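Local coordinates for protein IRMA (Escherichia coli CFT073, PDB 5EK5) that is a secreted, virulence-associated protein with a fibronectin-like fold that appears to mimic an interleukin receptor, its precise function being unsettled, at residues G53-A65 and D76-A88. Numbering follows the deposited sequence.
Sequences GQTLVTRKMETEA and DAFLETECVENVA
Met61 and Ala77 meet where two edge strands of a small beta sandwich, 55-63 and 76-82, run nearly antiparallel at 158° with their axes 6.0 Å apart at the closest, a worked example of how two sheets can close along one margin through side chains and water. Met61 extends as far as SD, CG anti to the backbone N (chi1 -178°), and then bends at the last torsion; CG lies 3.6 Å from Ala77 CB and SD beside the same methyl. Thr63 CG2 closes in on Ala77 CB at 3.5 Å, while the backbone O of Glu62 also lies against that methyl. Further along, Leu79 reaches over with one branch, its CD1 resting 3.5 Å from Arg59 CB and near Lys60 O.

The solvent side is looser. Three waters stand between the backbones: one accepts from Glu80 N at 3.0 Å and donates to Lys60 O, a second joins Phe78 N to Glu62 O, and a third takes Glu62 N with a weak link to Phe78 O. The bend of Arg59 at chi2 (-78°) folds the guanidinium back along its own strand, one face over Val57 CB, where NH1 makes a bent hydrogen bond to Thr58 O from above the carbonyl plane, 2.9 Å long. At the far end Leu56 CD1 merely brushes Val87 CG2, 4.0 Å away.

Strand 55-63 is hydrogen-bonded to strand 42-49 of one sheet and strand 74-82 pairs with 23-31 in the other; Met61 reaches Phe28, Leu79 and Thr81 pack on Leu48, and the Cys24-Cys83 disulfide ties the turn after strand 74-82 to strand 23-31.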
loop_
_atom_site.group_PDB
_atom_site.type_symbol
_atom_site.label_atom_id
_atom_site.label_comp_id
_atom_site.label_asym_id
_atom_site.label_seq_id
_atom_site.Cartn_x
_atom_site.Cartn_y
_atom_site.Cartn_z
ATOM N N GLY B 53 6.500 -13.325 -16.218
ATOM C CA GLY B 53 7.108 -14.085 -15.143
ATOM C C GLY B 53 8.545 -14.473 -15.432
ATOM O O GLY B 53 9.143 -15.262 -14.699
ATOM N N GLN B 54 9.104 -13.915 -16.502
ATOM C CA GLN B 54 10.485 -14.206 -16.876
ATOM C C GLN B 54 11.464 -13.339 -16.092
ATOM O O GLN B 54 11.273 -12.132 -15.963
ATOM C CB GLN B 54 10.684 -14.001 -18.380
ATOM C CG GLN B 54 9.732 -14.813 -19.245
ATOM C CD GLN B 54 9.847 -14.475 -20.720
ATOM O OE1 GLN B 54 10.149 -15.338 -21.545
ATOM N NE2 GLN B 54 9.592 -13.214 -21.061
ATOM N N THR B 55 12.517 -13.965 -15.577
ATOM C CA THR B 55 13.507 -13.263 -14.771
ATOM C C THR B 55 14.348 -12.329 -15.633
ATOM O O THR B 55 14.904 -12.743 -16.653
ATOM C CB THR B 55 14.435 -14.249 -14.038
ATOM O OG1 THR B 55 13.669 -15.036 -13.119
ATOM C CG2 THR B 55 15.520 -13.503 -13.277
ATOM N N LEU B 56 14.428 -11.068 -15.223
ATOM C CA LEU B 56 15.235 -10.082 -15.925
ATOM C C LEU B 56 16.607 -9.955 -15.273
ATOM O O LEU B 56 17.620 -10.352 -15.848
ATOM C CB LEU B 56 14.526 -8.728 -15.939
ATOM C CG LEU B 56 13.095 -8.740 -16.486
ATOM C CD1 LEU B 56 12.398 -7.417 -16.217
ATOM C CD2 LEU B 56 13.087 -9.060 -17.970
ATOM N N VAL B 57 16.628 -9.407 -14.062
ATOM C CA VAL B 57 17.857 -9.292 -13.287
ATOM C C VAL B 57 17.621 -9.715 -11.843
ATOM O O VAL B 57 16.482 -9.765 -11.376
ATOM C CB VAL B 57 18.415 -7.851 -13.289
ATOM C CG1 VAL B 57 19.010 -7.503 -14.643
ATOM C CG2 VAL B 57 17.331 -6.856 -12.901
ATOM N N THR B 58 18.704 -10.029 -11.142
ATOM C CA THR B 58 18.625 -10.299 -9.714
ATOM C C THR B 58 19.492 -9.290 -8.972
ATOM O O THR B 58 20.685 -9.157 -9.246
ATOM C CB THR B 58 19.065 -11.728 -9.377
ATOM O OG1 THR B 58 18.175 -12.658 -10.003
ATOM C CG2 THR B 58 19.038 -11.950 -7.877
ATOM N N ARG B 59 18.884 -8.574 -8.033
ATOM C CA ARG B 59 19.564 -7.487 -7.345
ATOM C C ARG B 59 19.346 -7.570 -5.839
ATOM O O ARG B 59 18.412 -8.220 -5.367
ATOM C CB ARG B 59 19.089 -6.136 -7.881
ATOM C CG ARG B 59 19.402 -5.896 -9.349
ATOM C CD ARG B 59 20.858 -5.518 -9.540
ATOM N NE ARG B 59 21.199 -5.308 -10.944
ATOM C CZ ARG B 59 21.699 -6.246 -11.744
ATOM N NH1 ARG B 59 21.916 -7.471 -11.283
ATOM N NH2 ARG B 59 21.984 -5.959 -13.008
ATOM N N LYS B 60 20.223 -6.917 -5.088
ATOM C CA LYS B 60 20.121 -6.905 -3.637
ATOM C C LYS B 60 19.681 -5.545 -3.114
ATOM O O LYS B 60 19.996 -4.509 -3.694
ATOM C CB LYS B 60 21.455 -7.309 -3.006
ATOM C CG LYS B 60 21.772 -8.786 -3.164
ATOM C CD LYS B 60 23.061 -9.167 -2.458
ATOM C CE LYS B 60 23.442 -10.608 -2.759
ATOM N NZ LYS B 60 24.664 -11.034 -2.020
ATOM N N MET B 61 18.946 -5.565 -2.008
ATOM C CA MET B 61 18.435 -4.351 -1.389
ATOM C C MET B 61 18.817 -4.301 0.092
ATOM O O MET B 61 18.677 -5.293 0.804
ATOM C CB MET B 61 16.918 -4.279 -1.568
ATOM C CG MET B 61 16.259 -3.036 -1.011
ATOM S SD MET B 61 14.505 -2.975 -1.436
ATOM C CE MET B 61 13.849 -4.307 -0.433
ATOM N N GLU B 62 19.304 -3.146 0.543
ATOM C CA GLU B 62 19.723 -2.977 1.934
ATOM C C GLU B 62 18.806 -2.039 2.710
ATOM O O GLU B 62 18.374 -1.005 2.199
ATOM C CB GLU B 62 21.160 -2.445 1.991
ATOM C CG GLU B 62 22.181 -3.341 1.306
ATOM C CD GLU B 62 22.672 -4.459 2.207
ATOM O OE1 GLU B 62 21.843 -5.056 2.922
ATOM O OE2 GLU B 62 23.887 -4.752 2.189
ATOM N N THR B 63 18.519 -2.407 3.956
ATOM C CA THR B 63 17.675 -1.580 4.809
ATOM C C THR B 63 18.404 -1.205 6.093
ATOM O O THR B 63 19.296 -1.923 6.533
ATOM C CB THR B 63 16.362 -2.295 5.197
ATOM O OG1 THR B 63 16.618 -3.267 6.219
ATOM C CG2 THR B 63 15.724 -2.976 3.995
ATOM N N GLU B 64 18.005 -0.097 6.708
ATOM C CA GLU B 64 18.487 0.246 8.039
ATOM C C GLU B 64 17.763 -0.568 9.099
ATOM O O GLU B 64 16.746 -1.206 8.828
ATOM C CB GLU B 64 18.311 1.733 8.346
ATOM C CG GLU B 64 19.251 2.670 7.616
ATOM C CD GLU B 64 18.999 4.119 7.982
ATOM O OE1 GLU B 64 17.980 4.676 7.522
ATOM O OE2 GLU B 64 19.808 4.689 8.745
ATOM N N ALA B 65 18.301 -0.543 10.310
ATOM C CA ALA B 65 17.643 -1.162 11.444
ATOM C C ALA B 65 16.405 -0.329 11.778
ATOM O O ALA B 65 16.426 0.895 11.660
ATOM C CB ALA B 65 18.603 -1.255 12.648
ATOM N N ASP B 76 12.348 2.736 4.831
ATOM C CA ASP B 76 12.293 2.688 3.375
ATOM C C ASP B 76 13.604 2.199 2.764
ATOM O O ASP B 76 14.684 2.637 3.157
ATOM C CB ASP B 76 11.933 4.064 2.822
ATOM C CG ASP B 76 10.517 4.476 3.174
ATOM O OD1 ASP B 76 9.632 3.594 3.222
ATOM O OD2 ASP B 76 10.295 5.679 3.425
ATOM N N ALA B 77 13.497 1.278 1.811
ATOM C CA ALA B 77 14.660 0.737 1.116
ATOM C C ALA B 77 14.524 0.942 -0.389
ATOM O O ALA B 77 13.413 1.059 -0.908
ATOM C CB ALA B 77 14.831 -0.731 1.432
ATOM N N PHE B 78 15.652 0.971 -1.089
ATOM C CA PHE B 78 15.629 1.229 -2.522
ATOM C C PHE B 78 16.338 0.144 -3.321
ATOM O O PHE B 78 17.422 -0.312 -2.957
ATOM C CB PHE B 78 16.247 2.596 -2.810
ATOM C CG PHE B 78 15.448 3.733 -2.252
ATOM C CD1 PHE B 78 15.639 4.154 -0.946
ATOM C CD2 PHE B 78 14.484 4.362 -3.020
ATOM C CE1 PHE B 78 14.895 5.193 -0.421
ATOM C CE2 PHE B 78 13.742 5.405 -2.504
ATOM C CZ PHE B 78 13.944 5.817 -1.200
ATOM N N LEU B 79 15.705 -0.260 -4.415
ATOM C CA LEU B 79 16.267 -1.248 -5.323
ATOM C C LEU B 79 16.631 -0.598 -6.653
ATOM O O LEU B 79 15.758 -0.113 -7.375
ATOM C CB LEU B 79 15.277 -2.395 -5.534
ATOM C CG LEU B 79 15.727 -3.522 -6.456
ATOM C CD1 LEU B 79 17.072 -4.023 -5.992
ATOM C CD2 LEU B 79 14.711 -4.642 -6.434
ATOM N N GLU B 80 17.925 -0.567 -6.957
ATOM C CA GLU B 80 18.422 0.052 -8.183
ATOM C C GLU B 80 18.731 -0.927 -9.315
ATOM O O GLU B 80 19.370 -1.957 -9.105
ATOM C CB GLU B 80 19.686 0.860 -7.890
ATOM C CG GLU B 80 19.479 2.080 -7.019
ATOM C CD GLU B 80 20.644 3.047 -7.119
ATOM O OE1 GLU B 80 21.152 3.254 -8.243
ATOM O OE2 GLU B 80 21.054 3.597 -6.078
ATOM N N THR B 81 18.265 -0.591 -10.513
ATOM C CA THR B 81 18.607 -1.339 -11.716
ATOM C C THR B 81 18.377 -0.442 -12.928
ATOM O O THR B 81 17.660 0.553 -12.840
ATOM C CB THR B 81 17.783 -2.630 -11.862
ATOM O OG1 THR B 81 18.326 -3.429 -12.921
ATOM C CG2 THR B 81 16.330 -2.305 -12.166
ATOM N N GLU B 82 18.992 -0.787 -14.055
ATOM C CA GLU B 82 18.780 -0.040 -15.290
ATOM C C GLU B 82 17.309 -0.031 -15.699
ATOM O O GLU B 82 16.677 -1.081 -15.810
ATOM C CB GLU B 82 19.635 -0.597 -16.427
ATOM C CG GLU B 82 19.533 0.235 -17.696
ATOM C CD GLU B 82 20.436 -0.257 -18.809
ATOM O OE1 GLU B 82 21.098 -1.300 -18.631
ATOM O OE2 GLU B 82 20.492 0.412 -19.863
ATOM N N CYS B 83 16.773 1.167 -15.914
ATOM C CA CYS B 83 15.339 1.368 -16.096
ATOM C C CYS B 83 14.843 0.814 -17.436
ATOM O O CYS B 83 13.661 0.916 -17.760
ATOM C CB CYS B 83 15.006 2.859 -15.985
ATOM S SG CYS B 83 13.246 3.251 -15.852
ATOM N N VAL B 84 15.745 0.214 -18.206
ATOM C CA VAL B 84 15.395 -0.324 -19.509
ATOM C C VAL B 84 14.586 -1.606 -19.446
ATOM O O VAL B 84 14.300 -2.218 -20.474
ATOM N N GLU B 85 14.212 -2.013 -18.238
ATOM C CA GLU B 85 13.475 -3.248 -18.049
ATOM C C GLU B 85 12.013 -3.050 -17.693
ATOM O O GLU B 85 11.682 -2.335 -16.745
ATOM N N ASN B 86 11.138 -3.693 -18.459
ATOM C CA ASN B 86 9.704 -3.699 -18.197
ATOM C C ASN B 86 9.367 -4.545 -16.969
ATOM O O ASN B 86 8.628 -5.526 -17.062
ATOM C CB ASN B 86 8.960 -4.232 -19.416
ATOM C CG ASN B 86 9.740 -5.320 -20.133
ATOM O OD1 ASN B 86 10.950 -5.452 -19.944
ATOM N ND2 ASN B 86 9.051 -6.115 -20.947
ATOM N N VAL B 87 9.923 -4.159 -15.825
ATOM C CA VAL B 87 9.678 -4.833 -14.551
ATOM C C VAL B 87 8.223 -4.761 -14.097
ATOM O O VAL B 87 7.667 -3.673 -13.933
ATOM C CB VAL B 87 10.555 -4.246 -13.433
ATOM C CG1 VAL B 87 10.406 -5.055 -12.147
ATOM C CG2 VAL B 87 12.004 -4.141 -13.887
ATOM N N ALA B 88 7.620 -5.923 -13.867
ATOM C CA ALA B 88 6.232 -5.986 -13.415
ATOM C C ALA B 88 6.120 -6.515 -11.986
ATOM O O ALA B 88 5.284 -6.052 -11.208
ATOM C CB ALA B 88 5.406 -6.850 -14.364
HETATM O O HOH W 1 20.141 -1.706 -5.314
HETATM O O HOH W 2 18.024 0.834 0.368
HETATM O O HOH W 3 20.275 -1.048 -1.230
#